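Local coordinates for Lactamase_B domain-containing protein (Bacillus lehensis G1, PDB 7EV5) that binds zinc and has dual activity, as a B3-type metallo-beta-lactamase and probably as a glyoxalase II-like hydrolase, at residues A[25-30]-A[136-141]; A[65-70]-A[102-107]. All blocks are in the same frame, centred on the assembly; numbering follows the deposited sequence. Where two conformers were deposited one is given.

Contact 1 (A[25-30]-A[136-141])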
ATOM      1  N   VAL A  25      -8.830  -8.390   3.495  1.00 11.63           N
ATOM      2  CA  VAL A  25      -8.110  -7.168   3.843  1.00 11.46           C
ATOM      3  C   VAL A  25      -7.827  -6.426   2.542  1.00 10.77           C
ATOM      4  O   VAL A  25      -7.366  -7.032   1.568  1.00 11.14           O
ATOM      5  CB  VAL A  25      -6.799  -7.490   4.595  1.00 11.26           C
ATOM      6  CG1 VAL A  25      -6.061  -6.216   5.001  1.00 11.98           C
ATOM      7  CG2 VAL A  25      -7.099  -8.317   5.835  1.00 14.23           C
ATOM      8  N   ILE A  26      -8.119  -5.124   2.524  1.00 10.94           N
ATOM      9  CA  ILE A  26      -7.975  -4.287   1.336  1.00 11.24           C
ATOM     10  C   ILE A  26      -6.758  -3.395   1.529  1.00 10.26           C
ATOM     11  O   ILE A  26      -6.631  -2.751   2.574  1.00 10.51           O
ATOM     12  CB  ILE A  26      -9.228  -3.424   1.117  1.00 10.46           C
ATOM     13  CG1 ILE A  26     -10.479  -4.299   0.931  1.00 11.55           C
ATOM     14  CG2 ILE A  26      -9.010  -2.493  -0.069  1.00 11.84           C
ATOM     15  CD1 ILE A  26     -11.790  -3.505   0.922  1.00 13.76           C
ATOM     16  N   PHE A  27      -5.875  -3.345   0.525  1.00  8.72           N
ATOM     17  CA  PHE A  27      -4.727  -2.442   0.526  1.00  7.81           C
ATOM     18  C   PHE A  27      -4.895  -1.409  -0.572  1.00  8.98           C
ATOM     19  O   PHE A  27      -5.222  -1.761  -1.708  1.00 10.10           O
ATOM     20  CB  PHE A  27      -3.430  -3.207   0.255  1.00 10.85           C
ATOM     21  CG  PHE A  27      -3.103  -4.215   1.304  1.00  9.21           C
ATOM     22  CD1 PHE A  27      -2.275  -3.895   2.363  1.00 10.91           C
ATOM     23  CD2 PHE A  27      -3.652  -5.482   1.250  1.00  9.41           C
ATOM     24  CE1 PHE A  27      -1.988  -4.830   3.337  1.00 10.29           C
ATOM     25  CE2 PHE A  27      -3.378  -6.419   2.229  1.00 10.20           C
ATOM     26  CZ  PHE A  27      -2.540  -6.094   3.267  1.00 12.40           C
ATOM     27  N   ASP A  28      -4.655  -0.147  -0.233  1.00  8.79           N
ATOM     28  CA  ASP A  28      -4.508   0.927  -1.208  1.00  8.52           C
ATOM     29  C   ASP A  28      -5.611   1.006  -2.266  1.00  9.43           C
ATOM     30  O   ASP A  28      -5.332   0.892  -3.466  1.00 10.25           O
ATOM     31  CB  ASP A  28      -3.142   0.852  -1.885  1.00  9.56           C
ATOM     32  CG  ASP A  28      -1.987   1.093  -0.936  1.00  7.81           C
ATOM     33  OD1 ASP A  28      -2.205   1.267   0.279  1.00  8.92           O
ATOM     34  OD2 ASP A  28      -0.826   1.102  -1.411  1.00  9.13           O
ATOM     35  N   PRO A  29      -6.870   1.194  -1.861  1.00  9.12           N
ATOM     36  CA  PRO A  29      -7.948   1.406  -2.837  1.00 10.10           C
ATOM     37  C   PRO A  29      -7.888   2.807  -3.433  1.00  8.57           C
ATOM     38  O   PRO A  29      -8.384   3.768  -2.834  1.00 10.33           O
ATOM     39  CB  PRO A  29      -9.210   1.187  -1.996  1.00 11.35           C
ATOM     40  CG  PRO A  29      -8.836   1.645  -0.623  1.00  9.42           C
ATOM     41  CD  PRO A  29      -7.338   1.379  -0.476  1.00  9.83           C
ATOM     42  N   GLY A  30      -7.267   2.923  -4.606  1.00 11.21           N
ATOM     43  CA  GLY A  30      -6.802   4.209  -5.086  1.00 10.85           C
ATOM     44  C   GLY A  30      -7.726   4.969  -6.015  1.00 10.54           C
ATOM     45  O   GLY A  30      -7.593   6.184  -6.154  1.00 12.85           O
ATOM     46  N   VAL A 136       4.713   2.470   4.808  1.00  8.19           N
ATOM     47  CA  VAL A 136       4.892   1.237   5.552  0.57 11.03           C
ATOM     48  C   VAL A 136       4.684   0.066   4.611  1.00  9.78           C
ATOM     49  O   VAL A 136       4.050   0.171   3.556  1.00 10.51           O
ATOM     50  CB  VAL A 136       3.982   1.099   6.792  0.57 10.10           C
ATOM     51  CG1 VAL A 136       4.221   2.242   7.775  0.57 10.29           C
ATOM     52  CG2 VAL A 136       2.533   1.023   6.380  0.57  8.91           C
ATOM     53  N   SER A 137       5.296  -1.055   4.983  1.00  8.60           N
ATOM     54  CA  SER A 137       5.173  -2.313   4.250  1.00  9.57           C
ATOM     55  C   SER A 137       4.601  -3.383   5.166  1.00  9.33           C
ATOM     56  O   SER A 137       5.053  -3.541   6.309  1.00 10.19           O
ATOM     57  CB  SER A 137       6.528  -2.757   3.710  1.00 11.40           C
ATOM     58  OG  SER A 137       7.034  -1.777   2.822  1.00 10.34           O
ATOM     59  N   TYR A 138       3.616  -4.115   4.665  1.00  9.76           N
ATOM     60  CA  TYR A 138       2.908  -5.122   5.449  1.00  8.34           C
ATOM     61  C   TYR A 138       3.318  -6.500   4.941  1.00 10.15           C
ATOM     62  O   TYR A 138       3.001  -6.867   3.804  1.00 10.49           O
ATOM     63  CB  TYR A 138       1.402  -4.953   5.289  1.00  9.67           C
ATOM     64  CG  TYR A 138       0.844  -3.582   5.648  1.00  9.05           C
ATOM     65  CD1 TYR A 138       0.472  -3.288   6.951  1.00  9.79           C
ATOM     66  CD2 TYR A 138       0.670  -2.596   4.679  1.00  9.96           C
ATOM     67  CE1 TYR A 138      -0.059  -2.063   7.290  1.00  9.90           C
ATOM     68  CE2 TYR A 138       0.122  -1.362   5.003  1.00  8.56           C
ATOM     69  CZ  TYR A 138      -0.234  -1.106   6.318  1.00  8.73           C
ATOM     70  OH  TYR A 138      -0.773   0.105   6.670  1.00 10.26           O
ATOM     71  N   TYR A 139       4.018  -7.262   5.773  1.00 10.63           N
ATOM     72  CA  TYR A 139       4.490  -8.592   5.404  1.00 11.57           C
ATOM     73  C   TYR A 139       3.525  -9.638   5.948  1.00 11.92           C
ATOM     74  O   TYR A 139       3.290  -9.711   7.158  1.00 12.76           O
ATOM     75  CB  TYR A 139       5.894  -8.814   5.961  1.00 12.53           C
ATOM     76  CG  TYR A 139       6.458 -10.202   5.763  1.00 15.82           C
ATOM     77  CD1 TYR A 139       6.530 -10.773   4.504  1.00 15.68           C
ATOM     78  CD2 TYR A 139       6.963 -10.920   6.838  1.00 21.24           C
ATOM     79  CE1 TYR A 139       7.060 -12.049   4.320  1.00 17.19           C
ATOM     80  CE2 TYR A 139       7.496 -12.183   6.665  1.00 20.67           C
ATOM     81  CZ  TYR A 139       7.544 -12.741   5.404  1.00 19.34           C
ATOM     82  OH  TYR A 139       8.079 -13.999   5.239  1.00 23.72           O
ATOM     83  N   TYR A 140       2.956 -10.438   5.045  1.00 12.81           N
ATOM     84  CA  TYR A 140       2.039 -11.523   5.388  1.00 12.67           C
ATOM     85  C   TYR A 140       2.805 -12.832   5.237  1.00 13.73           C
ATOM     86  O   TYR A 140       2.956 -13.349   4.127  1.00 12.99           O
ATOM     87  CB  TYR A 140       0.859 -11.478   4.426  1.00 13.52           C
ATOM     88  CG  TYR A 140      -0.257 -12.448   4.710  1.00 13.81           C
ATOM     89  CD1 TYR A 140      -0.914 -12.448   5.935  1.00 12.09           C
ATOM     90  CD2 TYR A 140      -0.675 -13.358   3.735  1.00 13.74           C
ATOM     91  CE1 TYR A 140      -1.964 -13.324   6.181  1.00 13.90           C
ATOM     92  CE2 TYR A 140      -1.719 -14.243   3.979  1.00 14.39           C
ATOM     93  CZ  TYR A 140      -2.354 -14.214   5.205  1.00 16.34           C
ATOM     94  OH  TYR A 140      -3.394 -15.082   5.466  1.00 17.35           O
ATOM     95  N   GLN A 141       3.282 -13.379   6.358  1.00 15.15           N
ATOM     96  CA  GLN A 141       4.157 -14.547   6.281  1.00 15.03           C
ATOM     97  C   GLN A 141       3.418 -15.778   5.757  1.00 17.84           C
ATOM     98  O   GLN A 141       3.995 -16.573   5.002  1.00 17.13           O
ATOM     99  CB  GLN A 141       4.806 -14.815   7.645  1.00 18.81           C
ATOM    100  CG  GLN A 141       5.794 -15.972   7.626  1.00 26.02           C
ATOM    101  CD  GLN A 141       6.878 -15.843   8.675  1.00 39.34           C
ATOM    102  OE1 GLN A 141       6.816 -14.977   9.549  1.00 43.85           O
ATOM    103  NE2 GLN A 141       7.883 -16.711   8.596  1.00 41.07           N
TER

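Contact 2 (A[65-70]-A[102-107])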
ATOM      1  N   ALA A  65     -15.457   5.672  -0.393  1.00 14.67           N
ATOM      2  CA  ALA A  65     -16.540   4.799  -0.830  1.00 14.70           C
ATOM      3  C   ALA A  65     -16.408   3.411  -0.221  1.00 17.64           C
ATOM      4  O   ALA A  65     -17.396   2.825   0.227  1.00 16.04           O
ATOM      5  CB  ALA A  65     -16.572   4.726  -2.354  1.00 16.94           C
ATOM      6  N   VAL A  66     -15.194   2.868  -0.184  1.00 14.46           N
ATOM      7  CA  VAL A  66     -15.000   1.543   0.391  1.00 15.26           C
ATOM      8  C   VAL A  66     -15.272   1.569   1.895  1.00 14.01           C
ATOM      9  O   VAL A  66     -15.980   0.705   2.431  1.00 15.81           O
ATOM     10  CB  VAL A  66     -13.591   1.016   0.053  1.00 16.04           C
ATOM     11  CG1 VAL A  66     -13.333  -0.279   0.768  1.00 15.86           C
ATOM     12  CG2 VAL A  66     -13.452   0.810  -1.452  1.00 13.30           C
ATOM     13  N   ARG A  67     -14.720   2.565   2.593  1.00 13.77           N
ATOM     14  CA  ARG A  67     -14.947   2.693   4.030  0.52 15.81           C
ATOM     15  C   ARG A  67     -16.434   2.840   4.345  1.00 17.31           C
ATOM     16  O   ARG A  67     -16.955   2.192   5.261  1.00 20.13           O
ATOM     17  CB  ARG A  67     -14.153   3.892   4.553  0.52 16.53           C
ATOM     18  CG  ARG A  67     -14.259   4.171   6.032  0.52 16.98           C
ATOM     19  CD  ARG A  67     -13.862   5.623   6.306  0.52 15.92           C
ATOM     20  NE  ARG A  67     -14.840   6.553   5.744  0.52 17.96           N
ATOM     21  CZ  ARG A  67     -14.549   7.551   4.913  0.52 17.56           C
ATOM     22  NH1 ARG A  67     -13.298   7.777   4.537  0.52 13.32           N
ATOM     23  NH2 ARG A  67     -15.518   8.331   4.456  0.52 15.06           N
ATOM     24  N   ASP A  68     -17.135   3.688   3.585  1.00 17.30           N
ATOM     25  CA  ASP A  68     -18.555   3.926   3.843  1.00 17.74           C
ATOM     26  C   ASP A  68     -19.393   2.694   3.526  1.00 19.87           C
ATOM     27  O   ASP A  68     -20.314   2.352   4.279  1.00 21.77           O
ATOM     28  CB  ASP A  68     -19.047   5.120   3.019  1.00 18.84           C
ATOM     29  CG  ASP A  68     -18.501   6.458   3.515  1.00 19.93           C
ATOM     30  OD1 ASP A  68     -17.940   6.520   4.629  1.00 20.46           O
ATOM     31  OD2 ASP A  68     -18.653   7.459   2.778  1.00 25.75           O
ATOM     32  N   THR A  69     -19.099   2.024   2.408  1.00 15.92           N
ATOM     33  CA  THR A  69     -19.895   0.875   1.986  1.00 17.71           C
ATOM     34  C   THR A  69     -19.808  -0.270   2.985  1.00 18.35           C
ATOM     35  O   THR A  69     -20.818  -0.912   3.291  1.00 20.92           O
ATOM     36  CB  THR A  69     -19.428   0.397   0.610  1.00 18.88           C
ATOM     37  OG1 THR A  69     -19.680   1.416  -0.360  1.00 18.30           O
ATOM     38  CG2 THR A  69     -20.148  -0.883   0.201  1.00 19.91           C
ATOM     39  N   PHE A  70     -18.608  -0.551   3.498  1.00 16.88           N
ATOM     40  CA  PHE A  70     -18.380  -1.740   4.302  1.00 16.31           C
ATOM     41  C   PHE A  70     -18.236  -1.469   5.793  1.00 15.47           C
ATOM     42  O   PHE A  70     -18.142  -2.430   6.569  1.00 19.45           O
ATOM     43  CB  PHE A  70     -17.150  -2.510   3.794  1.00 18.80           C
ATOM     44  CG  PHE A  70     -17.311  -3.059   2.407  1.00 17.10           C
ATOM     45  CD1 PHE A  70     -18.123  -4.161   2.172  1.00 15.72           C
ATOM     46  CD2 PHE A  70     -16.643  -2.481   1.337  1.00 16.85           C
ATOM     47  CE1 PHE A  70     -18.266  -4.665   0.893  1.00 17.37           C
ATOM     48  CE2 PHE A  70     -16.784  -2.978   0.060  1.00 18.12           C
ATOM     49  CZ  PHE A  70     -17.600  -4.069  -0.166  1.00 20.48           C
ATOM     50  N   THR A 102      -9.976  12.262   1.203  1.00 15.16           N
ATOM     51  CA  THR A 102     -11.032  11.633   1.981  1.00 14.94           C
ATOM     52  C   THR A 102     -11.799  12.707   2.740  1.00 15.31           C
ATOM     53  O   THR A 102     -11.380  13.865   2.831  1.00 17.77           O
ATOM     54  CB  THR A 102     -10.468  10.606   2.969  1.00 12.09           C
ATOM     55  OG1 THR A 102      -9.709  11.289   3.973  1.00 14.05           O
ATOM     56  CG2 THR A 102      -9.596   9.578   2.259  1.00 14.41           C
ATOM     57  N   ALA A 103     -12.947  12.309   3.286  1.00 14.96           N
ATOM     58  CA  ALA A 103     -13.778  13.209   4.071  1.00 14.65           C
ATOM     59  C   ALA A 103     -13.578  13.036   5.571  1.00 19.53           C
ATOM     60  O   ALA A 103     -14.110  13.833   6.354  1.00 19.50           O
ATOM     61  CB  ALA A 103     -15.256  13.011   3.720  1.00 18.11           C
ATOM     62  N   LYS A 104     -12.816  12.027   5.984  1.00 16.02           N
ATOM     63  CA  LYS A 104     -12.578  11.685   7.374  1.00 18.03           C
ATOM     64  C   LYS A 104     -11.130  11.242   7.507  1.00 14.63           C
ATOM     65  O   LYS A 104     -10.579  10.649   6.572  1.00 14.06           O
ATOM     66  CB  LYS A 104     -13.470  10.505   7.798  1.00 17.49           C
ATOM     67  CG  LYS A 104     -14.963  10.804   7.836  1.00 23.96           C
ATOM     68  CD  LYS A 104     -15.749   9.553   8.206  1.00 23.17           C
ATOM     69  CE  LYS A 104     -17.245   9.824   8.263  1.00 29.54           C
ATOM     70  NZ  LYS A 104     -18.022   8.626   8.692  1.00 28.32           N
ATOM     71  N   PRO A 105     -10.493  11.517   8.645  1.00 12.83           N
ATOM     72  CA  PRO A 105      -9.135  11.006   8.880  1.00 13.84           C
ATOM     73  C   PRO A 105      -9.146   9.497   9.079  1.00 12.28           C
ATOM     74  O   PRO A 105     -10.193   8.860   9.234  1.00 13.32           O
ATOM     75  CB  PRO A 105      -8.690  11.725  10.159  1.00 14.62           C
ATOM     76  CG  PRO A 105      -9.970  12.078  10.871  1.00 16.49           C
ATOM     77  CD  PRO A 105     -10.994  12.323   9.778  1.00 15.39           C
ATOM     78  N   ALA A 106      -7.945   8.922   9.079  1.00 12.08           N
ATOM     79  CA  ALA A 106      -7.808   7.503   9.378  1.00 11.98           C
ATOM     80  C   ALA A 106      -8.280   7.243  10.801  1.00 11.44           C
ATOM     81  O   ALA A 106      -8.141   8.096  11.686  1.00 14.02           O
ATOM     82  CB  ALA A 106      -6.342   7.073   9.243  1.00 13.44           C
ATOM     83  N   ASP A 107      -8.841   6.057  11.025  1.00 11.85           N
ATOM     84  CA  ASP A 107      -9.276   5.785  12.389  0.52 13.15           C
ATOM     85  C   ASP A 107      -8.317   4.898  13.165  1.00 14.29           C
ATOM     86  O   ASP A 107      -8.552   4.670  14.359  1.00 12.20           O
ATOM     87  CB  ASP A 107     -10.741   5.328  12.485  0.52 13.25           C
ATOM     88  CG  ASP A 107     -11.051   4.169  11.578  0.52 13.60           C
ATOM     89  OD1 ASP A 107     -12.248   3.907  11.336  0.52 20.80           O
ATOM     90  OD2 ASP A 107     -10.103   3.515  11.130  0.52 14.83           O
TER
HETATM   91  O   HOH W   1     -17.282   6.006   7.159  1.00 28.59           O

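Contact 1 (A[25-30]-A[136-141])
Phe27 and Tyr138 meet in the core of the metallo-beta-lactamase fold, between the two beta sheets of its alpha-beta/beta-alpha sandwich. Phe27 ends strand 23-27 of one sheet. Tyr138 sits in the middle of strand 136-140 of the other. The strands share no backbone bond, and their CA atoms at Phe27 and Tyr138 are 9.5 Å apart. Side chains alone span the gap. Both CB atoms point toward the opposite segment. In Phe27 the ring carbon CG lies beside the backbone N and anti to the carbonyl carbon (chi1 -63°), and Tyr138 adopts the same first torsion. Each ring is thus sent into the space between the sheets. The two side chains cross at a slant, with ring planes at 59° and centroids 5.6 Å apart. The CD1-CE1 side of the Phe27 ring does the touching. Phe27 CE1 lies 3.7 Å from Tyr138 CD2, and Phe27 CD1 lies 4.0 Å from it. Tyr138 comes to the edge of the Phe27 ring, close to its plane. Phe147 stacks on the Phe27 ring, and Leu51 of strand 46-51 also touches the Phe27 side chain. The phenol of Tyr138 has its polar end satisfied, since OH is hydrogen-bonded to Leu52 O, two residues before the zinc ligand His54. Next to Phe27, Asp28 OD2 is hydrogen-bonded to Thr53 OG1 and to ND1 of the zinc ligand His59. The Tyr138 stem joins the apolar contact too: its CB lies 3.9 Å from Phe27 CE1.

Contact 2 (A[65-70]-A[102-107])
Arg67, on helix 63-70, lays its guanidinium against the side chain of Lys104 in the loop that precedes strand 108-110. This is an edge of the metallo-beta-lactamase fold, about 16 Å from the centre of the chain to that of the contact. CB of Arg67 points toward the loop. The chain leaves it with CG anti to the backbone N (chi1 -179°) and stays extended through CD. It then bends at chi3 (68°), which turns the flat end across the lysine. Arg67 NE gives a hydrogen bond to a water O 2.9 Å away, at the guanidinium edge, in plane. It also bonds weakly to Asp68 OD1. Arg67 CZ has Lys104 CD 4.0 Å away; this methylene lies over one guanidinium face, offset toward the rim. Arg67 NH2 forms a salt bridge with Asp68 OD1 at 3.0 Å, meeting it from above the carboxylate plane. Arg67 NH1 comes 4.3 Å from Thr102 CB and forms a salt bridge with Asp64. Asp64 OD1 also accepts from Ala103 N. Lys104 is extended beyond CG and crosses Arg67 at a slant. Lys104 NZ donates to the same water O, 3.1 Å away, and that water O donates to Asp68 OD1 at 2.7 Å. Between 65-70 and 102-107 themselves no direct hydrogen bond forms; the water is the polar link, and Asp64, one residue before, supplies the direct bond. The like charges of Arg67 and Lys104 can lie close because Asp64, Asp68 and the bridging water probably offset them, while the lysine offers its CD methylene to the guanidinium.

How the contacts relate
The two contacts lie with their centres about 16 Å apart in one metallo-beta-lactamase domain. Along the chain the order is 25-30, 65-70, 102-107, 136-141, so both halves of contact 2 fall between the halves of contact 1. Contact 1 joins the two sheets in the interior. Contact 2 joins helix 63-70 to a loop at the outer side of the sheet that contains strand 23-27. That sheet is where they meet: Ile26 CD1 packs on Val66 CG1 at 3.6 Å. Neighbouring strand residues thus face opposite ways, Phe27 toward the other sheet and Ile26 toward the helix. Zinc ligands His54, His56, Asp58 and His59 lie between strand 46-51, beside strand 23-27, and helix 63-70, so contacts 1 and 2 adjoin both ends of this zinc-binding loop.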